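Local coordinates for probable chitinase A (Chromobacterium violaceum, PDB 4TX8), which probably hydrolyses chitin as a family 18 endochitinase, with a small carbohydrate-binding module joined to its catalytic barrel, at residues T55-G59 with A60-P64; A160-F163 with I164-R168; T189-N192 with A193-Q197; G339-P342 with D343-A346. All blocks are in the same frame, centred on the assembly; numbering follows the deposited sequence. Where two conformers were deposited one is given.

Overall arrangement
Each of the four contacts is local, joining residues a few positions apart along the chain. Contact 1 is a surface loop of the family 5/12 carbohydrate-binding module, its centre about 32 Å from that of the chain, and is built from oblique aromatic rings and a water. Contacts 2, 3 and 4 belong to the family 18 catalytic part and are partly buried. Contact 2 lies within helix 160-171 and contact 3 at the start of helix 193-210, whereas contact 4 leads into barrel strand 345-350. Their chemistry differs with place: backbone and side-chain bonds within a helix, an asparagine cap at a helix start, and a salt-bridged guanidinium stacked on an amide before a strand. No two contacts touch.

Contact 1 (T55-G59 with A60-P64); sequences TAYVG and ANWNP
Tyr-57 presents the edge of its ring to the six-membered ring of Trp-62: Tyr-57 CD2 lies 3.5 Å from Trp-62 CZ3, which sits near the tyrosine plane. The planes stand at 75° to each other with their centroids 5.7 Å apart, an oblique pairing. With CG anti to its carbonyl carbon (chi1 -66°), the indole of Trp-62 is set back beside its own backbone N, on the side of Thr-55 O and Tyr-57. The indole has further neighbours, for Thr-55 O comes within 3.5 Å of Trp-62 CZ3 and the methyl of Ala-60 lies over one face, toward the rim. Between the two aromatics the chain reverses in a type II beta turn, Tyr-57 to Ala-60, within the family 5/12 carbohydrate-binding module. Ala-60 N closes it on Tyr-57 O at 3.2 Å, and Gly-59 has the positive phi (87°) expected at the third position. Tyr-57 O also accepts from a water, 2.9 Å away, which in turn takes the N-H of Trp-62. Outside the loop, the two carboxylate oxygens of Glu-31 accept from the backbone N atoms of Gly-59 and Asn-61.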
loop_
_atom_site.group_PDB
_atom_site.type_symbol
_atom_site.label_atom_id
_atom_site.label_comp_id
_atom_site.label_asym_id
_atom_site.label_seq_id
_atom_site.Cartn_x
_atom_site.Cartn_y
_atom_site.Cartn_z
ATOM N N THR A 55 7.755 -17.182 30.921
ATOM C CA THR A 55 6.428 -16.988 31.478
ATOM C C THR A 55 5.898 -15.627 31.049
ATOM O O THR A 55 6.627 -14.637 31.072
ATOM C CB THR A 55 6.445 -17.087 33.016
ATOM O OG1 THR A 55 6.681 -18.445 33.402
ATOM C CG2 THR A 55 5.125 -16.621 33.605
ATOM N N ALA A 56 4.638 -15.580 30.632
ATOM C CA ALA A 56 3.993 -14.312 30.325
ATOM C C ALA A 56 3.513 -13.679 31.621
ATOM O O ALA A 56 2.344 -13.807 31.984
ATOM C CB ALA A 56 2.833 -14.513 29.357
ATOM N N TYR A 57 4.423 -13.010 32.326
ATOM C CA TYR A 57 4.120 -12.472 33.650
ATOM C C TYR A 57 2.951 -11.496 33.601
ATOM O O TYR A 57 2.817 -10.720 32.655
ATOM C CB TYR A 57 5.352 -11.790 34.253
ATOM C CG TYR A 57 6.544 -12.708 34.399
ATOM C CD1 TYR A 57 6.551 -13.725 35.346
ATOM C CD2 TYR A 57 7.664 -12.559 33.591
ATOM C CE1 TYR A 57 7.636 -14.570 35.481
ATOM C CE2 TYR A 57 8.756 -13.399 33.717
ATOM C CZ TYR A 57 8.737 -14.403 34.666
ATOM O OH TYR A 57 9.818 -15.245 34.800
ATOM N N VAL A 58 2.104 -11.552 34.624
ATOM C CA VAL A 58 0.902 -10.729 34.673
ATOM C C VAL A 58 1.258 -9.243 34.689
ATOM O O VAL A 58 2.155 -8.816 35.415
ATOM C CB VAL A 58 0.028 -11.085 35.908
ATOM C CG1 VAL A 58 0.844 -11.010 37.203
ATOM C CG2 VAL A 58 -1.203 -10.197 35.978
ATOM N N GLY A 59 0.574 -8.466 33.855
ATOM C CA GLY A 59 0.787 -7.029 33.793
ATOM C C GLY A 59 1.904 -6.595 32.859
ATOM O O GLY A 59 2.142 -5.401 32.686
ATOM N N ALA A 60 2.592 -7.559 32.254
ATOM C CA ALA A 60 3.717 -7.252 31.374
ATOM C C ALA A 60 3.266 -7.028 29.929
ATOM O O ALA A 60 3.951 -6.352 29.161
ATOM C CB ALA A 60 4.755 -8.365 31.436
ATOM N N ASN A 61 2.112 -7.596 29.578
ATOM C CA ASN A 61 1.545 -7.522 28.227
ATOM C C ASN A 61 2.509 -8.007 27.140
ATOM O O ASN A 61 2.645 -7.384 26.083
ATOM C CB ASN A 61 1.081 -6.097 27.916
ATOM C CG ASN A 61 0.199 -6.028 26.682
ATOM O OD1 ASN A 61 -0.612 -6.923 26.430
ATOM N ND2 ASN A 61 0.370 -4.974 25.892
ATOM N N TRP A 62 3.174 -9.128 27.401
ATOM C CA TRP A 62 4.055 -9.746 26.416
ATOM C C TRP A 62 3.272 -10.631 25.446
ATOM O O TRP A 62 3.612 -11.800 25.246
ATOM C CB TRP A 62 5.138 -10.572 27.111
ATOM C CG TRP A 62 6.093 -9.761 27.925
ATOM C CD1 TRP A 62 6.244 -8.405 27.901
ATOM C CD2 TRP A 62 7.032 -10.254 28.887
ATOM N NE1 TRP A 62 7.220 -8.022 28.791
ATOM C CE2 TRP A 62 7.722 -9.139 29.408
ATOM C CE3 TRP A 62 7.359 -11.530 29.361
ATOM C CZ2 TRP A 62 8.717 -9.262 30.378
ATOM C CZ3 TRP A 62 8.352 -11.650 30.326
ATOM C CH2 TRP A 62 9.017 -10.522 30.823
ATOM N N ASN A 63 2.220 -10.080 24.847
ATOM C CA ASN A 63 1.364 -10.871 23.971
ATOM C C ASN A 63 2.035 -11.102 22.614
ATOM O O ASN A 63 2.908 -10.330 22.214
ATOM C CB ASN A 63 -0.012 -10.205 23.806
ATOM C CG ASN A 63 0.035 -8.945 22.963
ATOM O OD1 ASN A 63 0.207 -9.002 21.744
ATOM N ND2 ASN A 63 -0.141 -7.798 23.608
ATOM N N PRO A 64 1.643 -12.180 21.912
ATOM C CA PRO A 64 2.277 -12.547 20.640
ATOM C C PRO A 64 2.291 -11.444 19.573
ATOM O O PRO A 64 3.248 -11.373 18.805
ATOM C CB PRO A 64 1.432 -13.733 20.172
ATOM C CG PRO A 64 0.960 -14.367 21.435
ATOM C CD PRO A 64 0.695 -13.216 22.369
HETATM O O HOH W 1 2.594 -10.945 29.751
#

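Contact 2 (A160-F163 with I164-R168); sequences AAQF and IQDIR
Ala-160 accepts through its carbonyl O from Ile-164 N at 3.0 Å, and the side chain of Ile-164 folds back over the same oxygen, with CG1 3.2 Å from Ala-160 O. Ala-161 O repeats the bond to Gln-165 N. Gln-162 is tied to Asp-166 twice. Its backbone O receives Asp-166 N at 2.8 Å, and its side chain, turned at chi2 (59°) after CG has been set anti to the backbone N, brings NE2 to 2.8 Å from Asp-166 OD1. That donor lies above the carboxylate plane, 39° out of it, while OD1 stays in the plane of the glutamine amide. These i to i+4 pairings define the first turns of helix 160-171, one of the helices packed around the family 18 barrel, and Ser-159 OG is bonded to Gln-162 N at its start. Phe-163 points to the buried side. Its carbonyl O accepts from Ile-167 N, and Ile-167 lies against the phenyl ring, CG1 over one face and CD1 3.7 Å from Phe-163 CE2. Tyr-210 of helix 193-210 touches both Phe-163 and Ile-164, and Leu-126 and Phe-212 reach Ile-167.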
loop_
_atom_site.group_PDB
_atom_site.type_symbol
_atom_site.label_atom_id
_atom_site.label_comp_id
_atom_site.label_asym_id
_atom_site.label_seq_id
_atom_site.Cartn_x
_atom_site.Cartn_y
_atom_site.Cartn_z
ATOM N N ALA A 160 18.841 -14.477 -2.625
ATOM C CA ALA A 160 18.296 -13.782 -3.785
ATOM C C ALA A 160 17.692 -14.770 -4.780
ATOM O O ALA A 160 16.665 -14.489 -5.395
ATOM C CB ALA A 160 19.372 -12.945 -4.457
ATOM N N ALA A 161 18.331 -15.928 -4.928
ATOM C CA ALA A 161 17.834 -16.966 -5.826
ATOM C C ALA A 161 16.479 -17.495 -5.363
ATOM O O ALA A 161 15.565 -17.678 -6.170
ATOM C CB ALA A 161 18.837 -18.104 -5.931
ATOM N N GLN A 162 16.353 -17.739 -4.062
ATOM C CA GLN A 162 15.105 -18.239 -3.500
ATOM C C GLN A 162 14.006 -17.186 -3.603
ATOM O O GLN A 162 12.861 -17.500 -3.930
ATOM C CB GLN A 162 15.299 -18.661 -2.044
ATOM C CG GLN A 162 14.049 -19.250 -1.418
ATOM C CD GLN A 162 13.550 -20.467 -2.169
ATOM O OE1 GLN A 162 14.293 -21.423 -2.385
ATOM N NE2 GLN A 162 12.287 -20.435 -2.582
ATOM N N PHE A 163 14.370 -15.940 -3.321
ATOM C CA PHE A 163 13.462 -14.803 -3.439
ATOM C C PHE A 163 12.883 -14.701 -4.847
ATOM O O PHE A 163 11.687 -14.465 -5.025
ATOM C CB PHE A 163 14.202 -13.519 -3.068
ATOM C CG PHE A 163 13.372 -12.269 -3.175
ATOM C CD1 PHE A 163 12.328 -12.035 -2.297
ATOM C CD2 PHE A 163 13.668 -11.308 -4.130
ATOM C CE1 PHE A 163 11.578 -10.878 -2.383
ATOM C CE2 PHE A 163 12.924 -10.149 -4.224
ATOM C CZ PHE A 163 11.874 -9.933 -3.346
ATOM N N ILE A 164 13.741 -14.894 -5.846
ATOM C CA ILE A 164 13.327 -14.834 -7.243
ATOM C C ILE A 164 12.361 -15.977 -7.564
ATOM O O ILE A 164 11.399 -15.798 -8.314
ATOM C CB ILE A 164 14.552 -14.875 -8.183
ATOM C CG1 ILE A 164 15.287 -13.533 -8.136
ATOM C CG2 ILE A 164 14.141 -15.200 -9.614
ATOM C CD1 ILE A 164 16.605 -13.522 -8.881
ATOM N N GLN A 165 12.610 -17.144 -6.978
ATOM C CA GLN A 165 11.702 -18.276 -7.126
ATOM C C GLN A 165 10.373 -18.009 -6.426
ATOM O O GLN A 165 9.313 -18.407 -6.912
ATOM C CB GLN A 165 12.338 -19.553 -6.578
ATOM C CG GLN A 165 13.480 -20.084 -7.425
ATOM C CD GLN A 165 14.116 -21.328 -6.834
ATOM O OE1 GLN A 165 13.964 -21.613 -5.646
ATOM N NE2 GLN A 165 14.831 -22.077 -7.665
ATOM N N ASP A 166 10.434 -17.330 -5.284
ATOM C CA ASP A 166 9.232 -17.002 -4.524
ATOM C C ASP A 166 8.340 -16.037 -5.299
ATOM O O ASP A 166 7.114 -16.144 -5.260
ATOM C CB ASP A 166 9.597 -16.407 -3.164
ATOM C CG ASP A 166 10.218 -17.428 -2.228
ATOM O OD1 ASP A 166 10.158 -18.637 -2.537
ATOM O OD2 ASP A 166 10.757 -17.021 -1.175
ATOM N N ILE A 167 8.965 -15.094 -6.000
ATOM C CA ILE A 167 8.242 -14.165 -6.859
ATOM C C ILE A 167 7.474 -14.922 -7.941
ATOM O O ILE A 167 6.276 -14.704 -8.126
ATOM C CB ILE A 167 9.197 -13.148 -7.519
ATOM C CG1 ILE A 167 9.779 -12.207 -6.462
ATOM C CG2 ILE A 167 8.479 -12.363 -8.607
ATOM C CD1 ILE A 167 10.673 -11.122 -7.024
ATOM N N ARG A 168 8.163 -15.817 -8.644
ATOM C CA ARG A 168 7.527 -16.625 -9.681
ATOM C C ARG A 168 6.367 -17.445 -9.120
ATOM O O ARG A 168 5.300 -17.519 -9.729
ATOM C CB ARG A 168 8.548 -17.550 -10.351
ATOM C CG ARG A 168 9.594 -16.824 -11.187
ATOM C CD ARG A 168 10.450 -17.792 -11.999
ATOM N NE ARG A 168 11.116 -18.784 -11.158
ATOM C CZ ARG A 168 10.957 -20.099 -11.282
ATOM N NH1 ARG A 168 11.604 -20.926 -10.470
ATOM N NH2 ARG A 168 10.158 -20.589 -12.222
#

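Contact 3 (T189-N192 with A193-Q197); sequences TLNN and ATQVQ
Asn-192 OD1 accepts the N-H of Gln-195 at 2.9 Å, the capping bond of helix 193-210, and it also lies 3.0 Å from Thr-194 N. The Gln-195 bond runs nearly along the C=O axis, with a C=O...N angle of 162°. Asn-192 is the N-cap: its CG stands between the backbone N and the carbonyl carbon (chi1 58°), which folds the amide over the first turn and aims OD1 at N-H groups that have no earlier helical carbonyl to meet. The backbone O of the same residue begins the regular pattern, taking Val-196 N at 3.2 Å, with a weak second bond from Gln-195 N. The side chain of Gln-195 crosses that of Asn-192 at about a right angle, its CG 3.4 Å from Asn-192 OD1. Gln-195 CB is 3.5 Å from Thr-189 O, and beyond CG the chain runs extended toward residues 189-191. Leu-190 reaches the helix with CD2, 4.1 Å from Val-196 CA. This corner follows strand 176-182 and rests on helix 230-246: Leu-190 touches Leu-235, Val-196 packs on Asn-234 and Ala-238, and Asn-234 ND2 donates to Leu-190 O.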
loop_
_atom_site.group_PDB
_atom_site.type_symbol
_atom_site.label_atom_id
_atom_site.label_comp_id
_atom_site.label_asym_id
_atom_site.label_seq_id
_atom_site.Cartn_x
_atom_site.Cartn_y
_atom_site.Cartn_z
ATOM N N THR A 189 16.099 11.917 -6.763
ATOM C CA THR A 189 16.400 13.162 -7.462
ATOM C C THR A 189 16.219 13.003 -8.968
ATOM O O THR A 189 16.902 12.203 -9.608
ATOM C CB THR A 189 17.838 13.648 -7.186
ATOM O OG1 THR A 189 18.767 12.603 -7.501
ATOM C CG2 THR A 189 18.001 14.051 -5.728
ATOM N N LEU A 190 15.288 13.769 -9.525
ATOM C CA LEU A 190 15.061 13.793 -10.964
ATOM C C LEU A 190 15.033 15.235 -11.448
ATOM O O LEU A 190 13.986 15.750 -11.840
ATOM C CB LEU A 190 13.756 13.085 -11.323
ATOM C CG LEU A 190 13.681 11.591 -11.009
ATOM C CD1 LEU A 190 12.316 11.042 -11.390
ATOM C CD2 LEU A 190 14.785 10.832 -11.727
ATOM N N ASN A 191 16.194 15.881 -11.414
ATOM C CA ASN A 191 16.292 17.303 -11.714
ATOM C C ASN A 191 16.808 17.592 -13.122
ATOM O O ASN A 191 16.648 18.702 -13.626
ATOM C CB ASN A 191 17.186 17.990 -10.679
ATOM C CG ASN A 191 16.599 17.937 -9.280
ATOM O OD1 ASN A 191 15.432 18.274 -9.070
ATOM N ND2 ASN A 191 17.401 17.501 -8.317
ATOM N N ASN A 192 17.429 16.597 -13.752
ATOM C CA ASN A 192 17.896 16.748 -15.129
ATOM C C ASN A 192 17.792 15.445 -15.921
ATOM O O ASN A 192 17.486 14.392 -15.360
ATOM C CB ASN A 192 19.336 17.276 -15.153
ATOM C CG ASN A 192 20.313 16.376 -14.414
ATOM O OD1 ASN A 192 20.377 15.171 -14.654
ATOM N ND2 ASN A 192 21.084 16.964 -13.507
ATOM N N ALA A 193 18.053 15.525 -17.224
ATOM C CA ALA A 193 17.907 14.381 -18.120
ATOM C C ALA A 193 18.855 13.235 -17.773
ATOM O O ALA A 193 18.549 12.070 -18.029
ATOM C CB ALA A 193 18.119 14.817 -19.565
ATOM N N THR A 194 20.003 13.570 -17.193
ATOM C CA THR A 194 20.992 12.567 -16.814
ATOM C C THR A 194 20.481 11.687 -15.679
ATOM O O THR A 194 20.712 10.477 -15.660
ATOM C CB THR A 194 22.316 13.214 -16.377
ATOM O OG1 THR A 194 22.666 14.257 -17.294
ATOM C CG2 THR A 194 23.425 12.173 -16.336
ATOM N N GLN A 195 19.786 12.302 -14.733
ATOM C CA GLN A 195 19.260 11.567 -13.593
ATOM C C GLN A 195 18.076 10.710 -14.022
ATOM O O GLN A 195 17.908 9.588 -13.543
ATOM C CB GLN A 195 18.869 12.530 -12.473
ATOM C CG GLN A 195 20.064 13.279 -11.900
ATOM C CD GLN A 195 19.677 14.305 -10.860
ATOM O OE1 GLN A 195 18.531 14.747 -10.803
ATOM N NE2 GLN A 195 20.637 14.692 -10.029
ATOM N N VAL A 196 17.269 11.245 -14.935
ATOM C CA VAL A 196 16.162 10.499 -15.523
ATOM C C VAL A 196 16.670 9.207 -16.158
ATOM O O VAL A 196 16.102 8.137 -15.940
ATOM C CB VAL A 196 15.413 11.340 -16.581
ATOM C CG1 VAL A 196 14.457 10.468 -17.386
ATOM C CG2 VAL A 196 14.669 12.491 -15.917
ATOM N N GLN A 197 17.754 9.309 -16.921
ATOM C CA GLN A 197 18.323 8.142 -17.585
ATOM C C GLN A 197 18.851 7.116 -16.584
ATOM O O GLN A 197 18.668 5.913 -16.774
ATOM C CB GLN A 197 19.430 8.564 -18.551
ATOM C CG GLN A 197 18.913 9.305 -19.772
ATOM C CD GLN A 197 17.818 8.539 -20.491
ATOM O OE1 GLN A 197 16.688 9.012 -20.609
ATOM N NE2 GLN A 197 18.148 7.347 -20.974
#

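Contact 4 (G339-P342 with D343-A346); sequences GLRP and DQVA
Arg-341, just before a short 3-10 turn (342-344), forms a two-pronged salt bridge with Asp-343 within it; the turn leads into strand 345-350, a parallel strand of the family 18 (beta/alpha) barrel. The grip is side-on: Arg-341 NE reaches Asp-343 OD2 at 2.8 Å, and Arg-341 NH2 reaches Asp-343 OD1 at 2.9 Å. Each oxygen uses its syn lone pair, and the guanidinium and carboxylate planes are only 25° apart. With CG between the backbone N and the carbonyl carbon (chi1 64°), the carboxylate of Asp-343 is turned back toward Arg-341. With two bonds the guanidinium is fixed in rotation, and the paired charges probably stabilise each other's ionised form.

Stacking is the second element. The amide of Gln-344 lies almost parallel to the guanidinium, 8° between planes, with CD 3.5 Å above one face and offset toward the rim.

Among the hydrogen bonds, Gln-344 N donates to Arg-341 O at 2.9 Å and Val-345 N to Pro-342 O at 3.1 Å, both i to i+3, in keeping with the tight turn. The NE2 end of the Gln-344 amide is held outside the segments, by the carbonyls of Arg-283 and Leu-286.

Apolar contact between the segments is slight: Val-345 CG2 approaches Leu-340 CB at 4.1 Å, and Val-345 also packs on Leu-323 and Ile-324 of helix 313-325. Returning across the turn, Gln-344 OE1 accepts Arg-341 N at 3.1 Å, in its carbonyl plane and on a lone pair.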
loop_
_atom_site.group_PDB
_atom_site.type_symbol
_atom_site.label_atom_id
_atom_site.label_comp_id
_atom_site.label_asym_id
_atom_site.label_seq_id
_atom_site.Cartn_x
_atom_site.Cartn_y
_atom_site.Cartn_z
ATOM N N GLY A 339 -11.370 12.681 -13.994
ATOM C CA GLY A 339 -11.555 11.444 -13.259
ATOM C C GLY A 339 -10.902 10.228 -13.888
ATOM O O GLY A 339 -10.668 10.186 -15.095
ATOM N N LEU A 340 -10.604 9.239 -13.052
ATOM C CA LEU A 340 -10.031 7.976 -13.503
ATOM C C LEU A 340 -11.106 6.901 -13.584
ATOM O O LEU A 340 -12.204 7.076 -13.059
ATOM C CB LEU A 340 -8.920 7.522 -12.553
ATOM C CG LEU A 340 -7.707 8.438 -12.400
ATOM C CD1 LEU A 340 -6.931 8.086 -11.138
ATOM C CD2 LEU A 340 -6.816 8.333 -13.628
ATOM N N ARG A 341 -10.786 5.786 -14.230
ATOM C CA ARG A 341 -11.674 4.630 -14.214
ATOM C C ARG A 341 -11.717 4.041 -12.810
ATOM O O ARG A 341 -10.718 4.081 -12.092
ATOM C CB ARG A 341 -11.213 3.567 -15.209
ATOM C CG ARG A 341 -11.173 4.020 -16.660
ATOM C CD ARG A 341 -10.915 2.827 -17.564
ATOM N NE ARG A 341 -9.847 1.991 -17.029
ATOM C CZ ARG A 341 -8.563 2.141 -17.330
ATOM N NH1 ARG A 341 -8.188 3.089 -18.179
ATOM N NH2 ARG A 341 -7.657 1.341 -16.789
ATOM N N PRO A 342 -12.875 3.494 -12.411
ATOM C CA PRO A 342 -12.985 2.826 -11.110
ATOM C C PRO A 342 -11.949 1.718 -10.917
ATOM O O PRO A 342 -11.483 1.525 -9.794
ATOM C CB PRO A 342 -14.401 2.250 -11.134
ATOM C CG PRO A 342 -15.158 3.179 -12.037
ATOM C CD PRO A 342 -14.176 3.589 -13.099
ATOM N N ASP A 343 -11.577 1.017 -11.986
ATOM C CA ASP A 343 -10.598 -0.063 -11.867
ATOM C C ASP A 343 -9.190 0.464 -11.588
ATOM O O ASP A 343 -8.273 -0.316 -11.331
ATOM C CB ASP A 343 -10.589 -0.937 -13.128
ATOM C CG ASP A 343 -10.152 -0.179 -14.373
ATOM O OD1 ASP A 343 -8.937 0.064 -14.537
ATOM O OD2 ASP A 343 -11.024 0.154 -15.202
ATOM N N GLN A 344 -9.023 1.784 -11.639
ATOM C CA GLN A 344 -7.730 2.416 -11.379
ATOM C C GLN A 344 -7.645 3.002 -9.978
ATOM O O GLN A 344 -6.643 3.621 -9.616
ATOM C CB GLN A 344 -7.457 3.530 -12.388
ATOM C CG GLN A 344 -7.203 3.074 -13.807
ATOM C CD GLN A 344 -6.991 4.249 -14.738
ATOM O OE1 GLN A 344 -7.920 5.003 -15.021
ATOM N NE2 GLN A 344 -5.759 4.424 -15.203
ATOM N N VAL A 345 -8.702 2.829 -9.193
ATOM C CA VAL A 345 -8.781 3.495 -7.901
ATOM C C VAL A 345 -9.024 2.518 -6.753
ATOM O O VAL A 345 -9.897 1.650 -6.823
ATOM C CB VAL A 345 -9.892 4.570 -7.899
ATOM C CG1 VAL A 345 -9.931 5.303 -6.565
ATOM C CG2 VAL A 345 -9.677 5.560 -9.041
ATOM N N ALA A 346 -8.229 2.671 -5.700
ATOM C CA ALA A 346 -8.398 1.923 -4.465
ATOM C C ALA A 346 -8.142 2.882 -3.308
ATOM O O ALA A 346 -7.692 4.006 -3.532
ATOM C CB ALA A 346 -7.449 0.734 -4.419
#